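Local coordinates for protein putative mandelate racemase (Salmonella typhimurium, PDB 2O56) that is of unproven function but, as a magnesium-binding member of the enolase superfamily, may act as a hydro-lyase (dehydratase), at residues E154-A159 and A206-A211; D174-D179 and A220-F225; L200-M205 and R236-L241. All coordinates share one frame; numbering follows the deposited sequence.

Overall arrangement
All three contacts lie in one sector of the barrel domain, their centres 12 to 16 Å apart. Contact 2 is buried at the ends of strands 170-173 and 217-221, and its chemistry is mainly polar: an aspartate, a histidine, waters and a glutamate bound to magnesium. Contacts 1 and 3 are partly buried and share helix 195-212, which packs on helix 153-165 in contact 1 and on helix 228-238 in contact 3. No hydrogen bond crosses contact 1, which is van der Waals packing with alanines at its centre, whereas contact 3 adds a tyrosine-glutamate hydrogen bond towards the surface. R204 of contact 3 binds the carbonyl oxygens of T175 and M178, tying it to contact 2.

Contact 1 of 3, residues E154-A159 and A206-A211; sequences EQYAQA and AAIRDA
The carbonyl oxygen of A207 accepts the helical hydrogen bond from A211 N at 3.0 Å, and against that same oxygen rests the methyl of A157 from the other helix, with A157 CB 3.6 Å from A207 O. One turn on, A157 CB meets A211 CB at 3.8 Å, while A207 CB lies a little farther off. A single methyl thus fits between two residues spaced four apart, and the small alanine side chains are consistent with the close backbones, A157 CA and I208 CA being 4.2 Å apart. The segment axes approach to 7.8 Å with a signed crossing angle of -42° and run in the same general direction, as fits neighbouring outer helices of a beta/alpha barrel with strand 170-173 following the first of them in the chain. On the side facing the strands, I208 packs against Y156. Its CG1 stands anti to the carbonyl carbon (chi1 -62°), where it touches Y156 O at 3.7 Å and Y156 CB at 3.9 Å. I208 CD1 reaches the edge of the Y156 ring, near the ring plane. I208 also packs on I171 and V173 of strand 170-173 and on I218 of strand 217-221. The Y156 ring leads away from helix 195-212 to touch V173 and M178, and its hydroxyl is hydrogen-bonded to L150 O.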
loop_
_atom_site.group_PDB
_atom_site.type_symbol
_atom_site.label_atom_id
_atom_site.label_comp_id
_atom_site.label_asym_id
_atom_site.label_seq_id
_atom_site.Cartn_x
_atom_site.Cartn_y
_atom_site.Cartn_z
ATOM N N GLU A 154 -7.764 31.708 34.989
ATOM C CA GLU A 154 -7.069 32.937 35.394
ATOM C C GLU A 154 -5.682 32.655 35.985
ATOM O O GLU A 154 -4.721 33.372 35.683
ATOM C CB GLU A 154 -7.951 33.708 36.393
ATOM C CG GLU A 154 -7.223 34.494 37.471
ATOM C CD GLU A 154 -6.931 35.913 37.047
ATOM O OE1 GLU A 154 -7.535 36.839 37.629
ATOM O OE2 GLU A 154 -6.103 36.105 36.127
ATOM N N GLN A 155 -5.584 31.599 36.799
ATOM C CA GLN A 155 -4.308 31.158 37.374
ATOM C C GLN A 155 -3.299 30.735 36.303
ATOM O O GLN A 155 -2.112 31.051 36.410
ATOM C CB GLN A 155 -4.518 30.007 38.357
ATOM C CG GLN A 155 -5.435 30.315 39.534
ATOM C CD GLN A 155 -5.432 29.207 40.563
ATOM O OE1 GLN A 155 -4.752 29.289 41.585
ATOM N NE2 GLN A 155 -6.186 28.157 40.296
ATOM N N TYR A 156 -3.777 30.015 35.284
ATOM C CA TYR A 156 -2.930 29.561 34.170
ATOM C C TYR A 156 -2.410 30.752 33.361
ATOM O O TYR A 156 -1.211 30.841 33.051
ATOM C CB TYR A 156 -3.709 28.566 33.284
ATOM C CG TYR A 156 -3.803 27.153 33.857
ATOM C CD1 TYR A 156 -3.048 26.108 33.327
ATOM C CD2 TYR A 156 -4.662 26.864 34.912
ATOM C CE1 TYR A 156 -3.139 24.818 33.846
ATOM C CE2 TYR A 156 -4.751 25.583 35.437
ATOM C CZ TYR A 156 -3.995 24.566 34.902
ATOM O OH TYR A 156 -4.104 23.300 35.442
ATOM N N ALA A 157 -3.307 31.691 33.051
ATOM C CA ALA A 157 -2.934 32.956 32.405
ATOM C C ALA A 157 -1.841 33.691 33.179
ATOM O O ALA A 157 -0.867 34.179 32.592
ATOM C CB ALA A 157 -4.141 33.839 32.263
ATOM N N GLN A 158 -2.020 33.766 34.500
ATOM C CA GLN A 158 -1.072 34.431 35.392
ATOM C C GLN A 158 0.308 33.784 35.381
ATOM O O GLN A 158 1.311 34.480 35.243
ATOM C CB GLN A 158 -1.611 34.484 36.826
ATOM C CG GLN A 158 -0.857 35.455 37.733
ATOM C CD GLN A 158 -0.504 36.761 37.036
ATOM O OE1 GLN A 158 -1.388 37.545 36.672
ATOM N NE2 GLN A 158 0.797 36.997 36.840
ATOM N N ALA A 159 0.360 32.457 35.521
ATOM C CA ALA A 159 1.644 31.747 35.520
ATOM C C ALA A 159 2.384 31.946 34.189
ATOM O O ALA A 159 3.616 32.079 34.168
ATOM C CB ALA A 159 1.449 30.269 35.829
ATOM N N ALA A 206 -7.219 28.801 26.502
ATOM C CA ALA A 206 -7.627 30.017 25.799
ATOM C C ALA A 206 -7.332 31.252 26.654
ATOM O O ALA A 206 -7.036 32.333 26.124
ATOM C CB ALA A 206 -9.125 29.951 25.441
ATOM N N ALA A 207 -7.411 31.079 27.975
ATOM C CA ALA A 207 -6.977 32.089 28.956
ATOM C C ALA A 207 -5.498 32.446 28.801
ATOM O O ALA A 207 -5.125 33.616 28.786
ATOM C CB ALA A 207 -7.258 31.589 30.383
ATOM N N ILE A 208 -4.649 31.435 28.674
ATOM C CA ILE A 208 -3.231 31.680 28.387
ATOM C C ILE A 208 -3.043 32.479 27.093
ATOM O O ILE A 208 -2.375 33.515 27.104
ATOM C CB ILE A 208 -2.392 30.371 28.357
ATOM C CG1 ILE A 208 -2.432 29.692 29.720
ATOM C CG2 ILE A 208 -0.951 30.681 27.956
ATOM C CD1 ILE A 208 -1.883 28.266 29.720
ATOM N N ARG A 209 -3.653 32.028 25.996
ATOM C CA ARG A 209 -3.469 32.685 24.692
ATOM C C ARG A 209 -3.943 34.149 24.709
ATOM O O ARG A 209 -3.321 35.029 24.092
ATOM C CB ARG A 209 -4.167 31.891 23.570
ATOM C CG ARG A 209 -4.224 32.582 22.183
ATOM C CD ARG A 209 -2.839 32.936 21.609
ATOM N NE ARG A 209 -2.126 31.753 21.121
ATOM C CZ ARG A 209 -0.813 31.576 21.184
ATOM N NH1 ARG A 209 -0.028 32.504 21.721
ATOM N NH2 ARG A 209 -0.278 30.447 20.708
ATOM N N ASP A 210 -5.044 34.394 25.418
ATOM C CA ASP A 210 -5.579 35.749 25.602
ATOM C C ASP A 210 -4.613 36.641 26.381
ATOM O O ASP A 210 -4.431 37.813 26.047
ATOM C CB ASP A 210 -6.930 35.683 26.320
ATOM C CG ASP A 210 -8.050 35.211 25.406
ATOM O OD1 ASP A 210 -7.906 35.360 24.169
ATOM O OD2 ASP A 210 -9.070 34.691 25.925
ATOM N N ALA A 211 -3.993 36.069 27.410
ATOM C CA ALA A 211 -3.032 36.780 28.235
ATOM C C ALA A 211 -1.730 37.110 27.503
ATOM O O ALA A 211 -1.257 38.244 27.562
ATOM C CB ALA A 211 -2.749 36.010 29.513
#

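Contact 2 of 3, residues D174-D179 and A220-F225; sequences DTVAMD and AEMHAF. With MG (magnesium ion), chain I.
The imidazole of H223 meets D174 at its edge and carries the carboxylate carbon E221 CD over the centre of one face, 3.7 Å above the plane. The phenyl ring of F225 has H223 CB over the centre of one face, while A177 CB touches its edge, 3.6 Å from F225 CD2 and near the ring plane. At the imidazole edge, H223 ND1 donates to D174 OD2 over 2.6 Å with an N-H...O angle of 163°. The acceptor lies 1° out of the ring plane and uses its anti lone pair; carboxylate and imidazole planes are 27° apart, nearly coplanar, as suits this bond. The other oxygen, D174 OD1, is gripped by its own loop: V176 N binds it at 3.0 Å in an Asx turn, nearly in line with the C-O bond, and A177 N at 3.2 Å from above the carboxylate plane. A water joins T175 N to E221 O, extending the link between the segments. E221 is likewise held at both oxygens: H223 N approaches OE2 from above the carboxylate plane, at 2.9 Å, while OE1 binds magnesium at 2.3 Å and also accepts a hydrogen bond from Q136 NE2. E247 and E273 supply the other protein ligands. Carboxylates from the ends of successive barrel strands converging on one magnesium ion are the hallmark of the enolase superfamily active site, and D174 with H223 forms a hydrogen-bonded pair beside the first of them.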
loop_
_atom_site.group_PDB
_atom_site.type_symbol
_atom_site.label_atom_id
_atom_site.label_comp_id
_atom_site.label_asym_id
_atom_site.label_seq_id
_atom_site.Cartn_x
_atom_site.Cartn_y
_atom_site.Cartn_z
ATOM N N ASP A 174 0.051 21.310 30.430
ATOM C CA ASP A 174 -1.021 20.322 30.379
ATOM C C ASP A 174 -2.227 20.907 31.101
ATOM O O ASP A 174 -2.254 20.940 32.329
ATOM C CB ASP A 174 -0.554 19.027 31.074
ATOM C CG ASP A 174 -1.566 17.885 30.977
ATOM O OD1 ASP A 174 -2.772 18.126 30.735
ATOM O OD2 ASP A 174 -1.136 16.719 31.162
ATOM N N THR A 175 -3.227 21.346 30.334
ATOM C CA THR A 175 -4.410 21.985 30.906
ATOM C C THR A 175 -5.551 21.011 31.214
ATOM O O THR A 175 -6.591 21.439 31.713
ATOM C CB THR A 175 -4.964 23.064 30.001
ATOM O OG1 THR A 175 -5.364 22.479 28.754
ATOM C CG2 THR A 175 -3.946 24.175 29.778
ATOM N N VAL A 176 -5.365 19.717 30.922
ATOM C CA VAL A 176 -6.461 18.743 31.046
ATOM C C VAL A 176 -6.403 17.897 32.327
ATOM O O VAL A 176 -7.444 17.580 32.917
ATOM C CB VAL A 176 -6.592 17.855 29.767
ATOM C CG1 VAL A 176 -7.594 16.736 29.958
ATOM C CG2 VAL A 176 -7.045 18.698 28.607
ATOM N N ALA A 177 -5.190 17.549 32.762
ATOM C CA ALA A 177 -4.988 16.471 33.742
ATOM C C ALA A 177 -5.157 16.916 35.210
ATOM O O ALA A 177 -5.146 16.092 36.127
ATOM C CB ALA A 177 -3.628 15.816 33.532
ATOM N N MET A 178 -5.312 18.217 35.435
ATOM C CA MET A 178 -5.729 18.713 36.746
ATOM C C MET A 178 -7.242 18.888 36.706
ATOM O O MET A 178 -7.754 19.588 35.828
ATOM C CB MET A 178 -5.074 20.070 37.047
ATOM C CG MET A 178 -5.117 20.499 38.532
ATOM S SD MET A 178 -3.836 19.704 39.527
ATOM C CE MET A 178 -2.335 20.397 38.833
ATOM N N ASP A 179 -7.964 18.276 37.636
ATOM C CA ASP A 179 -9.412 18.548 37.717
ATOM C C ASP A 179 -9.688 19.917 38.347
ATOM O O ASP A 179 -8.753 20.678 38.622
ATOM C CB ASP A 179 -10.206 17.416 38.400
ATOM C CG ASP A 179 -9.933 17.296 39.892
ATOM O OD1 ASP A 179 -9.220 18.140 40.465
ATOM O OD2 ASP A 179 -10.431 16.329 40.503
ATOM N N ALA A 220 0.979 22.398 23.856
ATOM C CA ALA A 220 0.000 21.657 24.630
ATOM C C ALA A 220 0.522 20.258 24.898
ATOM O O ALA A 220 0.785 19.509 23.959
ATOM C CB ALA A 220 -1.299 21.584 23.850
ATOM N N GLU A 221 0.672 19.928 26.178
ATOM C CA GLU A 221 1.256 18.672 26.625
ATOM C C GLU A 221 0.125 17.792 27.142
ATOM O O GLU A 221 -0.770 18.274 27.828
ATOM C CB GLU A 221 2.292 18.977 27.712
ATOM C CG GLU A 221 2.500 17.946 28.761
ATOM C CD GLU A 221 3.507 16.888 28.337
ATOM O OE1 GLU A 221 4.693 17.000 28.716
ATOM O OE2 GLU A 221 3.116 15.946 27.616
ATOM N N MET A 222 0.141 16.511 26.774
ATOM C CA MET A 222 -0.954 15.604 27.115
ATOM C C MET A 222 -0.491 14.429 27.970
ATOM O O MET A 222 -1.319 13.724 28.540
ATOM C CB MET A 222 -1.617 15.042 25.855
ATOM C CG MET A 222 -2.263 16.052 24.955
ATOM S SD MET A 222 -3.421 17.166 25.777
ATOM C CE MET A 222 -4.886 16.154 25.867
ATOM N N HIS A 223 0.822 14.202 28.003
ATOM C CA HIS A 223 1.461 13.181 28.844
ATOM C C HIS A 223 1.078 11.741 28.476
ATOM O O HIS A 223 1.391 10.823 29.239
ATOM C CB HIS A 223 1.127 13.394 30.329
ATOM C CG HIS A 223 1.874 14.514 30.987
ATOM N ND1 HIS A 223 1.268 15.708 31.335
ATOM C CD2 HIS A 223 3.163 14.612 31.388
ATOM C CE1 HIS A 223 2.157 16.496 31.909
ATOM N NE2 HIS A 223 3.313 15.857 31.954
ATOM N N ALA A 224 0.397 11.559 27.337
ATOM C CA ALA A 224 -0.245 10.292 26.964
ATOM C C ALA A 224 -1.222 9.773 28.011
ATOM O O ALA A 224 -1.351 8.550 28.204
ATOM C CB ALA A 224 0.812 9.221 26.591
ATOM N N PHE A 225 -1.919 10.704 28.677
ATOM C CA PHE A 225 -2.997 10.354 29.605
ATOM C C PHE A 225 -4.269 10.147 28.767
ATOM O O PHE A 225 -5.199 9.430 29.152
ATOM C CB PHE A 225 -3.228 11.480 30.655
ATOM C CG PHE A 225 -2.055 11.715 31.622
ATOM C CD1 PHE A 225 -1.153 10.694 31.931
ATOM C CD2 PHE A 225 -1.890 12.953 32.238
ATOM C CE1 PHE A 225 -0.101 10.908 32.819
ATOM C CE2 PHE A 225 -0.842 13.184 33.132
ATOM C CZ PHE A 225 0.051 12.151 33.435
HETATM MG MG MG I . 6.485 15.567 28.265
HETATM O O HOH W 1 -3.599 15.149 29.490
HETATM O O HOH W 2 -3.070 20.116 27.500
HETATM O O HOH W 3 8.090 16.614 29.386
HETATM O O HOH W 4 4.616 14.123 27.792
#

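Contact 3 of 3, residues L200-M205 and R236-L241; sequences LGYDRM and RMIEEL
The ring of Y202 is the main protrusion of this contact, and the hollow that takes it is formed by M237, I238, E240 and L241. Y202 CG stands anti to the backbone N (chi1 173°), which points CG toward segment 236-241. At the base of the ring M237 folds over: its terminal methyl CE presses on Y202 CB at 3.5 Å, brought there by a bend at chi3. Farther along, the ring passes the backbone, with Y202 CE1 3.3 Å from M237 O, and I238 CG2 touches the ring edge beside CD1. At the far end the hydroxyl meets a carboxylate. Y202 OH donates to E240 OE2 over a short 2.5 Å, reaching the oxygen on its anti side and 30° out of the carboxylate plane. Ring and carboxylate are turned 89° against each other, yet OE2 itself stays near the ring plane. E240 is exposed, so this bond lies at the solvent-facing side of the contact.

L241 is the bump in the other direction. Its CD1 methyl enters the groove between Y202 and M205, one turn apart in sequence, lying 3.8 Å from Y202 CE1 and 3.5 Å from M205 CG. M205 bends at chi2 and chi3, and its CE comes within loose packing distance of I238 CD1, 4.4 Å away. The inner ends of M205 and I238 then converge on A220 of strand 217-221, where M205 also touches I218. Helices 195-212 and 228-238 therefore lie side by side over the strand that separates them in the chain, while R209, farther along the first helix, hydrogen-bonds through NE to L241 O.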
loop_
_atom_site.group_PDB
_atom_site.type_symbol
_atom_site.label_atom_id
_atom_site.label_comp_id
_atom_site.label_asym_id
_atom_site.label_seq_id
_atom_site.Cartn_x
_atom_site.Cartn_y
_atom_site.Cartn_z
ATOM N N LEU A 200 -12.878 22.544 30.312
ATOM C CA LEU A 200 -11.971 23.071 31.315
ATOM C C LEU A 200 -10.549 23.285 30.775
ATOM O O LEU A 200 -10.002 24.385 30.864
ATOM C CB LEU A 200 -11.944 22.146 32.531
ATOM C CG LEU A 200 -11.105 22.583 33.738
ATOM C CD1 LEU A 200 -11.523 23.975 34.246
ATOM C CD2 LEU A 200 -11.224 21.547 34.848
ATOM N N GLY A 201 -9.969 22.222 30.220
ATOM C CA GLY A 201 -8.710 22.287 29.484
ATOM C C GLY A 201 -8.674 23.377 28.426
ATOM O O GLY A 201 -7.716 24.143 28.374
ATOM N N TYR A 202 -9.715 23.449 27.589
ATOM C CA TYR A 202 -9.791 24.491 26.569
ATOM C C TYR A 202 -9.824 25.911 27.151
ATOM O O TYR A 202 -9.181 26.823 26.613
ATOM C CB TYR A 202 -11.023 24.313 25.674
ATOM C CG TYR A 202 -11.200 25.482 24.737
ATOM C CD1 TYR A 202 -10.465 25.557 23.557
ATOM C CD2 TYR A 202 -12.063 26.541 25.052
ATOM C CE1 TYR A 202 -10.595 26.641 22.705
ATOM C CE2 TYR A 202 -12.186 27.624 24.211
ATOM C CZ TYR A 202 -11.458 27.671 23.046
ATOM O OH TYR A 202 -11.583 28.746 22.201
ATOM N N ASP A 203 -10.614 26.097 28.210
ATOM C CA ASP A 203 -10.772 27.424 28.840
ATOM C C ASP A 203 -9.472 27.888 29.493
ATOM O O ASP A 203 -9.098 29.052 29.375
ATOM C CB ASP A 203 -11.879 27.406 29.897
ATOM C CG ASP A 203 -13.267 27.316 29.298
ATOM O OD1 ASP A 203 -13.458 27.645 28.099
ATOM O OD2 ASP A 203 -14.170 26.896 30.035
ATOM N N ARG A 204 -8.778 26.978 30.171
ATOM C CA ARG A 204 -7.441 27.283 30.681
ATOM C C ARG A 204 -6.495 27.690 29.543
ATOM O O ARG A 204 -5.787 28.696 29.628
ATOM C CB ARG A 204 -6.856 26.095 31.452
ATOM C CG ARG A 204 -7.518 25.815 32.789
ATOM C CD ARG A 204 -7.357 24.366 33.146
ATOM N NE ARG A 204 -7.684 24.078 34.540
ATOM C CZ ARG A 204 -7.694 22.861 35.072
ATOM N NH1 ARG A 204 -7.412 21.801 34.323
ATOM N NH2 ARG A 204 -7.996 22.698 36.353
ATOM N N MET A 205 -6.514 26.921 28.462
ATOM C CA MET A 205 -5.606 27.165 27.348
ATOM C C MET A 205 -5.931 28.486 26.631
ATOM O O MET A 205 -5.024 29.219 26.222
ATOM C CB MET A 205 -5.624 25.979 26.381
ATOM C CG MET A 205 -4.518 26.010 25.351
ATOM S SD MET A 205 -3.013 25.263 25.944
ATOM C CE MET A 205 -3.519 23.546 26.082
ATOM N N ARG A 236 -8.683 19.109 18.297
ATOM C CA ARG A 236 -9.623 19.826 17.429
ATOM C C ARG A 236 -10.199 21.063 18.121
ATOM O O ARG A 236 -10.469 22.068 17.480
ATOM C CB ARG A 236 -10.776 18.911 17.013
ATOM C CG ARG A 236 -10.450 17.961 15.866
ATOM C CD ARG A 236 -11.709 17.277 15.356
ATOM N NE ARG A 236 -11.424 16.346 14.269
ATOM C CZ ARG A 236 -12.026 15.171 14.101
ATOM N NH1 ARG A 236 -12.962 14.757 14.954
ATOM N NH2 ARG A 236 -11.680 14.405 13.076
ATOM N N MET A 237 -10.396 20.960 19.435
ATOM C CA MET A 237 -10.877 22.082 20.267
ATOM C C MET A 237 -9.851 23.222 20.332
ATOM O O MET A 237 -10.215 24.401 20.275
ATOM C CB MET A 237 -11.175 21.606 21.685
ATOM C CG MET A 237 -12.397 20.702 21.815
ATOM S SD MET A 237 -12.796 20.318 23.543
ATOM C CE MET A 237 -13.167 21.954 24.123
ATOM N N ILE A 238 -8.571 22.864 20.430
ATOM C CA ILE A 238 -7.502 23.839 20.649
ATOM C C ILE A 238 -6.789 24.311 19.368
ATOM O O ILE A 238 -5.989 25.257 19.409
ATOM C CB ILE A 238 -6.480 23.376 21.738
ATOM C CG1 ILE A 238 -5.728 22.102 21.311
ATOM C CG2 ILE A 238 -7.180 23.165 23.069
ATOM C CD1 ILE A 238 -4.494 21.841 22.133
ATOM N N GLU A 239 -7.108 23.682 18.236
ATOM C CA GLU A 239 -6.590 24.110 16.921
ATOM C C GLU A 239 -6.555 25.624 16.682
ATOM O O GLU A 239 -5.562 26.159 16.202
ATOM C CB GLU A 239 -7.402 23.474 15.792
ATOM C CG GLU A 239 -6.819 22.211 15.280
ATOM C CD GLU A 239 -7.767 21.478 14.367
ATOM O OE1 GLU A 239 -8.767 22.081 13.912
ATOM O OE2 GLU A 239 -7.512 20.288 14.113
ATOM N N GLU A 240 -7.649 26.304 17.012
ATOM C CA GLU A 240 -7.792 27.733 16.731
ATOM C C GLU A 240 -6.926 28.611 17.649
ATOM O O GLU A 240 -6.775 29.806 17.403
ATOM C CB GLU A 240 -9.266 28.139 16.904
ATOM C CG GLU A 240 -9.674 28.237 18.392
ATOM C CD GLU A 240 -11.161 28.090 18.646
ATOM O OE1 GLU A 240 -11.859 27.418 17.852
ATOM O OE2 GLU A 240 -11.630 28.642 19.661
ATOM N N LEU A 241 -6.366 28.034 18.709
ATOM C CA LEU A 241 -5.548 28.806 19.636
ATOM C C LEU A 241 -4.100 29.039 19.163
ATOM O O LEU A 241 -3.332 29.735 19.834
ATOM C CB LEU A 241 -5.590 28.192 21.047
ATOM C CG LEU A 241 -6.970 27.996 21.684
ATOM C CD1 LEU A 241 -6.844 27.359 23.052
ATOM C CD2 LEU A 241 -7.719 29.314 21.798
#